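Protein argonaute 5 (Arabidopsis thaliana, PDB 4G0O) probably recognises the 5' nucleotide of small RNAs through its MID domain, so helping to sort them for gene regulation. Local coordinates at residues 17-21 against 57-62; 27-31 against 113-117; 51-55 against 69-73. The contacts are given in a common frame with arbitrary orientation. Numbering follows the deposited sequence.

Interaction 1: 17-21 against 57-62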
# COMPACT_ATOMS: atom_id res chain seq x y z
N VAL A 17 -2.59 -6.30 -1.12
CA VAL A 17 -2.79 -7.57 -0.44
C VAL A 17 -3.42 -7.32 0.90
O VAL A 17 -3.04 -6.38 1.62
CB VAL A 17 -1.47 -8.30 -0.17
CG1 VAL A 17 -1.72 -9.75 0.19
CG2 VAL A 17 -0.62 -8.23 -1.36
N SER A 18 -4.37 -8.18 1.26
CA SER A 18 -5.01 -8.09 2.55
C SER A 18 -4.85 -9.36 3.36
O SER A 18 -5.22 -10.45 2.91
CB SER A 18 -6.49 -7.76 2.39
OG SER A 18 -7.15 -7.92 3.62
N PHE A 19 -4.30 -9.22 4.56
CA PHE A 19 -4.25 -10.32 5.50
C PHE A 19 -5.30 -10.15 6.60
O PHE A 19 -5.26 -10.81 7.63
CB PHE A 19 -2.85 -10.43 6.12
CG PHE A 19 -1.75 -10.56 5.10
CD1 PHE A 19 -0.88 -9.51 4.85
CD2 PHE A 19 -1.61 -11.73 4.37
CE1 PHE A 19 0.13 -9.64 3.91
CE2 PHE A 19 -0.61 -11.86 3.42
CZ PHE A 19 0.27 -10.81 3.19
N SER A 20 -6.26 -9.26 6.37
CA SER A 20 -7.31 -9.04 7.35
C SER A 20 -8.51 -9.91 7.05
O SER A 20 -8.93 -10.04 5.90
CB SER A 20 -7.75 -7.59 7.38
OG SER A 20 -8.92 -7.46 8.18
N THR A 21 -9.07 -10.49 8.10
CA THR A 21 -10.24 -11.34 7.96
C THR A 21 -11.52 -10.56 8.26
O THR A 21 -12.63 -10.87 7.77
CB THR A 21 -10.12 -12.51 8.94
OG1 THR A 21 -8.99 -13.31 8.58
CG2 THR A 21 -11.37 -13.35 8.90
N CYS A 57 -6.04 -13.15 1.62
CA CYS A 57 -5.70 -14.49 2.08
C CYS A 57 -5.48 -14.49 3.60
O CYS A 57 -5.35 -13.41 4.19
CB CYS A 57 -4.47 -15.00 1.33
SG CYS A 57 -2.98 -14.06 1.68
N PRO A 58 -5.46 -15.68 4.23
CA PRO A 58 -5.33 -15.69 5.69
C PRO A 58 -3.93 -15.27 6.10
O PRO A 58 -2.98 -15.49 5.34
CB PRO A 58 -5.55 -17.16 6.05
CG PRO A 58 -6.23 -17.77 4.88
CD PRO A 58 -5.66 -17.04 3.70
N PRO A 59 -3.79 -14.70 7.30
CA PRO A 59 -2.50 -14.30 7.87
C PRO A 59 -1.45 -15.42 7.93
O PRO A 59 -0.26 -15.11 8.02
CB PRO A 59 -2.88 -13.87 9.29
CG PRO A 59 -4.19 -14.53 9.56
CD PRO A 59 -4.89 -14.49 8.24
N GLU A 60 -1.86 -16.69 7.91
CA GLU A 60 -0.87 -17.77 7.92
C GLU A 60 -0.25 -17.98 6.54
O GLU A 60 0.71 -18.74 6.40
CB GLU A 60 -1.44 -19.09 8.49
CG GLU A 60 -2.95 -19.28 8.37
CD GLU A 60 -3.76 -18.46 9.38
OE1 GLU A 60 -4.46 -17.53 8.94
OE2 GLU A 60 -3.70 -18.75 10.60
N HIS A 61 -0.79 -17.31 5.54
CA HIS A 61 -0.27 -17.39 4.18
C HIS A 61 0.64 -16.21 3.81
O HIS A 61 0.77 -15.89 2.62
CB HIS A 61 -1.42 -17.45 3.17
CG HIS A 61 -2.11 -18.77 3.09
ND1 HIS A 61 -2.09 -19.55 1.95
CD2 HIS A 61 -2.84 -19.46 4.00
CE1 HIS A 61 -2.77 -20.66 2.16
NE2 HIS A 61 -3.24 -20.63 3.40
N ILE A 62 1.26 -15.57 4.80
CA ILE A 62 2.06 -14.35 4.53
C ILE A 62 3.28 -14.65 3.64
O ILE A 62 3.47 -14.02 2.60
CB ILE A 62 2.51 -13.66 5.86
CG1 ILE A 62 1.35 -12.88 6.48
CG2 ILE A 62 3.69 -12.71 5.63
CD1 ILE A 62 1.55 -12.56 7.94
O HOH W 1 -7.80 -12.69 4.41
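The phenyl ring of F19 lies against the loop that leads into helix 62-72, with one face under I62. I62 CG1 sits 3.8 Å from the centroid of the F19 ring and 14° off its normal, a CH-pi contact over the face. C57 adds a sulfur-aromatic contact from an oblique direction: its SG is 4.7 Å from the ring centroid and 3.7 Å from F19 CE2. P58 O approaches the ring edge, 4.1 Å from F19 CD2. Next to the ring the backbones are joined directly: C57 N donates a nearly linear hydrogen bond (169°) to S18 O at 3.1 Å. One residue on, F19 CA points its hydrogen at C57 O across 3.5 Å. Here strand 7-18 has just ended. S18 OG accepts from S20 N, two residues on, at 3.2 Å, an ST turn, and a water donates to S20 O at 3.2 Å and, weakly, to C57 O at 2.6 Å, bridging the two segments as they part. P59 flanks the turn, its CD 3.7 Å from F19 O. On the loop side, H61 N bonds to P58 O at 2.9 Å, and H61 occupies the N-cap position of the helix. Behind the ring, A65, L66 and I93 bring in helices 62-72 and 90-101, while the D85 carboxylate is hydrogen-bonded to S20 OG and T21 N. Loops leaving the C-terminal ends of neighbouring parallel strands, 7-18 and 55-56, thus meet around a buried aromatic side chain, as expected of the Rossmann-like alpha/beta fold of an Argonaute MID domain.

Interaction 2: 27-31 against 113-117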
# COMPACT_ATOMS: atom_id res chain seq x y z
N LEU A 27 -13.77 -3.29 0.98
CA LEU A 27 -12.93 -2.27 1.56
C LEU A 27 -11.55 -2.10 0.90
O LEU A 27 -11.13 -0.95 0.64
CB LEU A 27 -12.79 -2.49 3.07
CG LEU A 27 -11.99 -1.43 3.83
CD1 LEU A 27 -12.67 -0.05 3.79
CD2 LEU A 27 -11.79 -1.89 5.26
N PRO A 28 -10.83 -3.22 0.62
CA PRO A 28 -9.54 -3.06 -0.07
C PRO A 28 -9.64 -2.25 -1.37
O PRO A 28 -8.85 -1.32 -1.56
CB PRO A 28 -9.13 -4.51 -0.36
CG PRO A 28 -9.68 -5.27 0.79
CD PRO A 28 -11.01 -4.60 1.11
N GLN A 29 -10.61 -2.59 -2.22
CA GLN A 29 -10.87 -1.84 -3.45
C GLN A 29 -11.22 -0.39 -3.17
O GLN A 29 -10.69 0.52 -3.79
CB GLN A 29 -12.03 -2.44 -4.22
CG GLN A 29 -11.63 -3.42 -5.29
CD GLN A 29 -10.82 -2.75 -6.37
OE1 GLN A 29 -10.85 -1.52 -6.51
NE2 GLN A 29 -10.08 -3.55 -7.14
N GLU A 30 -12.17 -0.19 -2.26
CA GLU A 30 -12.65 1.15 -1.96
C GLU A 30 -11.53 2.00 -1.36
O GLU A 30 -11.29 3.14 -1.79
CB GLU A 30 -13.86 1.08 -1.04
CG GLU A 30 -14.12 2.35 -0.22
CD GLU A 30 -14.81 3.45 -1.01
OE1 GLU A 30 -15.02 3.31 -2.23
OE2 GLU A 30 -15.14 4.49 -0.39
N PHE A 31 -10.82 1.44 -0.37
CA PHE A 31 -9.71 2.12 0.29
C PHE A 31 -8.58 2.48 -0.67
O PHE A 31 -8.04 3.58 -0.61
CB PHE A 31 -9.14 1.28 1.43
CG PHE A 31 -7.84 1.80 1.96
CD1 PHE A 31 -6.64 1.21 1.61
CD2 PHE A 31 -7.81 2.91 2.79
CE1 PHE A 31 -5.43 1.69 2.07
CE2 PHE A 31 -6.62 3.41 3.26
CZ PHE A 31 -5.42 2.79 2.91
N VAL A 113 -7.86 1.48 8.10
CA VAL A 113 -8.35 1.39 6.73
C VAL A 113 -9.87 1.47 6.74
O VAL A 113 -10.49 2.12 5.90
CB VAL A 113 -7.89 0.08 6.03
CG1 VAL A 113 -8.79 -0.27 4.86
CG2 VAL A 113 -6.44 0.20 5.60
N ASN A 114 -10.47 0.80 7.73
CA ASN A 114 -11.91 0.81 7.91
C ASN A 114 -12.50 2.21 8.13
O ASN A 114 -13.64 2.46 7.76
CB ASN A 114 -12.30 -0.11 9.06
CG ASN A 114 -13.75 -0.52 9.01
OD1 ASN A 114 -14.27 -0.88 7.95
ND2 ASN A 114 -14.44 -0.44 10.15
N LYS A 115 -11.74 3.11 8.74
CA LYS A 115 -12.23 4.46 9.02
C LYS A 115 -12.30 5.32 7.76
O LYS A 115 -13.09 6.26 7.69
CB LYS A 115 -11.36 5.16 10.05
CG LYS A 115 -11.31 4.57 11.47
CD LYS A 115 -10.04 5.14 12.15
CE LYS A 115 -9.87 4.77 13.63
NZ LYS A 115 -10.33 3.39 13.94
N LEU A 116 -11.46 5.00 6.77
CA LEU A 116 -11.34 5.82 5.56
C LEU A 116 -11.22 7.32 5.91
O LEU A 116 -11.86 8.18 5.28
CB LEU A 116 -12.50 5.57 4.59
CG LEU A 116 -12.53 4.22 3.87
CD1 LEU A 116 -13.86 4.02 3.16
CD2 LEU A 116 -11.37 4.09 2.88
N ASN A 117 -10.44 7.61 6.95
CA ASN A 117 -10.20 8.99 7.34
C ASN A 117 -9.32 9.66 6.29
O ASN A 117 -8.28 9.13 5.90
CB ASN A 117 -9.57 9.07 8.73
CG ASN A 117 -9.81 10.43 9.38
OD1 ASN A 117 -9.90 11.45 8.70
ND2 ASN A 117 -9.93 10.46 10.70
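The first turn of helix 27-42 meets the C-terminal end of helix 110-115 and the residue after it; L27 and F31 interlock with V113 and L116. V113 and L116 are the two bumps on their side. V113 CG1 fits between L27 and F31, 3.4 Å from L27 CD2 and 3.7 Å from F31 CG, while V113 CG2 lies over the face of the F31 ring, 3.8 Å from its centroid and 7° off the normal. L116 fills the hollow between L27, E30 and F31, its CG 4.3 Å from L27 CD1. The first residue past helix 110-115, where positive phi turns the chain, it reaches back so that CD2 meets the edge of the F31 ring, 3.8 Å from F31 CD2, and comes 3.7 Å from F31 CA. L116 CD1 rests 3.8 Å from E30 CG. In return, L27 pushes CD2 against N114, 3.8 Å from both N114 CA and N114 OD1. C108 of strand 105-108 and M121 of helix 118-131 also touch F31. Methyl groups and an aromatic face do nearly all the work, which implies that the two segments are held by close fit and burial of apolar surface, without directional polar bonds.

Interaction 3: 51-55 against 69-73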
# COMPACT_ATOMS: atom_id res chain seq x y z
N ALA A 51 -1.29 -4.01 -11.20
CA ALA A 51 -0.55 -4.82 -12.16
C ALA A 51 -0.97 -6.30 -12.12
O ALA A 51 -0.79 -7.04 -13.09
CB ALA A 51 0.94 -4.68 -11.90
N ILE A 52 -1.50 -6.73 -10.98
CA ILE A 52 -2.15 -8.04 -10.87
C ILE A 52 -3.37 -7.82 -9.97
O ILE A 52 -3.41 -6.84 -9.23
CB ILE A 52 -1.22 -9.12 -10.25
CG1 ILE A 52 -0.71 -8.67 -8.89
CG2 ILE A 52 -0.06 -9.46 -11.20
CD1 ILE A 52 -0.04 -9.79 -8.09
N PRO A 53 -4.37 -8.71 -10.05
CA PRO A 53 -5.59 -8.54 -9.25
C PRO A 53 -5.30 -8.48 -7.75
O PRO A 53 -4.32 -9.08 -7.32
CB PRO A 53 -6.39 -9.81 -9.56
CG PRO A 53 -5.91 -10.23 -10.91
CD PRO A 53 -4.45 -9.90 -10.92
N PHE A 54 -6.14 -7.81 -6.97
CA PHE A 54 -5.95 -7.78 -5.53
C PHE A 54 -6.04 -9.19 -4.97
O PHE A 54 -6.74 -10.04 -5.51
CB PHE A 54 -7.00 -6.89 -4.84
CG PHE A 54 -6.78 -5.42 -5.04
CD1 PHE A 54 -7.53 -4.49 -4.32
CD2 PHE A 54 -5.83 -4.95 -5.95
CE1 PHE A 54 -7.33 -3.12 -4.50
CE2 PHE A 54 -5.64 -3.59 -6.14
CZ PHE A 54 -6.39 -2.68 -5.41
N ILE A 55 -5.34 -9.42 -3.87
CA ILE A 55 -5.32 -10.72 -3.23
C ILE A 55 -5.79 -10.58 -1.78
O ILE A 55 -5.42 -9.65 -1.07
CB ILE A 55 -3.92 -11.36 -3.29
CG1 ILE A 55 -2.83 -10.29 -3.40
CG2 ILE A 55 -3.79 -12.28 -4.48
CD1 ILE A 55 -2.48 -9.84 -4.85
N ILE A 69 3.16 -12.91 -5.13
CA ILE A 69 2.94 -11.60 -5.73
C ILE A 69 4.21 -11.11 -6.40
O ILE A 69 4.19 -10.56 -7.50
CB ILE A 69 2.50 -10.61 -4.67
CG1 ILE A 69 1.01 -10.82 -4.41
CG2 ILE A 69 2.76 -9.17 -5.11
CD1 ILE A 69 0.67 -10.79 -2.99
N HIS A 70 5.33 -11.36 -5.72
CA HIS A 70 6.63 -10.96 -6.20
C HIS A 70 7.03 -11.66 -7.49
O HIS A 70 7.66 -11.04 -8.34
CB HIS A 70 7.69 -11.22 -5.14
CG HIS A 70 9.08 -10.97 -5.62
ND1 HIS A 70 9.49 -9.76 -6.13
CD2 HIS A 70 10.16 -11.79 -5.67
CE1 HIS A 70 10.76 -9.83 -6.46
NE2 HIS A 70 11.20 -11.06 -6.20
N LYS A 71 6.69 -12.94 -7.64
CA LYS A 71 7.10 -13.69 -8.84
C LYS A 71 6.19 -13.40 -10.02
O LYS A 71 6.62 -13.45 -11.18
CB LYS A 71 7.18 -15.20 -8.58
CG LYS A 71 8.25 -15.58 -7.58
CD LYS A 71 8.51 -17.08 -7.53
CE LYS A 71 9.70 -17.35 -6.62
NZ LYS A 71 10.17 -18.76 -6.69
N ARG A 72 4.94 -13.06 -9.72
CA ARG A 72 3.95 -12.78 -10.76
C ARG A 72 4.01 -11.32 -11.14
O ARG A 72 3.40 -10.92 -12.13
CB ARG A 72 2.53 -13.12 -10.27
CG ARG A 72 2.36 -14.59 -9.90
CD ARG A 72 0.90 -15.02 -9.88
NE ARG A 72 0.21 -14.68 -8.64
CZ ARG A 72 -0.61 -13.65 -8.52
NH1 ARG A 72 -1.21 -13.41 -7.36
NH2 ARG A 72 -0.84 -12.85 -9.55
N ALA A 73 4.72 -10.53 -10.35
CA ALA A 73 4.89 -9.12 -10.65
C ALA A 73 6.28 -8.63 -10.29
O ALA A 73 6.44 -7.81 -9.39
CB ALA A 73 3.83 -8.30 -9.94
O HOH W 2 -2.84 -11.59 -7.97
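I69, on the last turns of helix 62-72, opens the contact by sending its side-chain end toward two isoleucines, I52 in the opposing loop and I55 at the start of strand 55-56. Its CD1 lies 3.6 Å from I55 CG1, and its CG1 lies 4.0 Å from I52 CD1, so I69 reaches both. I69 also touches V17 of strand 7-18. H70 and K71 follow on the side of the helix turned from the loop, and the chain returns to the contact at R72. This arginine stretches across the apolar pair: NH2 is 3.5 Å from I52 CD1, and NH1 is 4.0 Å from I55 CG2, which lies near the plane at the guanidinium edge. Its polar end also has partners of its own. NE forms a salt bridge with D68, one turn earlier in the same helix, and NH1 donates to a water at 2.5 Å that in turn donates to P53 O at 3.0 Å. A73 finishes the segment just beyond the helix, with CB 4.3 Å from I52 CG2 and N making a weak hydrogen bond back to I69 O at 2.9 Å. The loop itself is tied to strand 7-18, where I52 O accepts from T15 OG1 and the rings of F54 and W14 meet. Between the two segments the chemistry is therefore mixed: aliphatic groups pack at the inner side, while an arginine paired with D68 brings its guanidinium alongside them and reaches the loop backbone through water, so the aliphatic contact passes into a polar, water-mediated one at its exposed side.

From the N terminus, strand 7-18 runs into 17-21, which interaction 1 joins to the loop at 57-62. Before that loop closes, the chain enters helix 27-42, whose first turn is met only much later, by 113-117, in interaction 2, and then reaches 51-55, which interaction 3 links to the end of helix 62-72. Interaction 1 therefore crosses both others, whereas interaction 3 is nested inside the loop of interaction 2. Interactions 1 and 3 touch where S18 N probably hydrogen-bonds to I55 O; F54 meets P28 and Q29, linking interactions 2 and 3. Interactions 1 and 3 tie helix 62-72 and the loop before it to strands 7-18 and 55-56; interaction 2 joins helices 27-42 and 110-115.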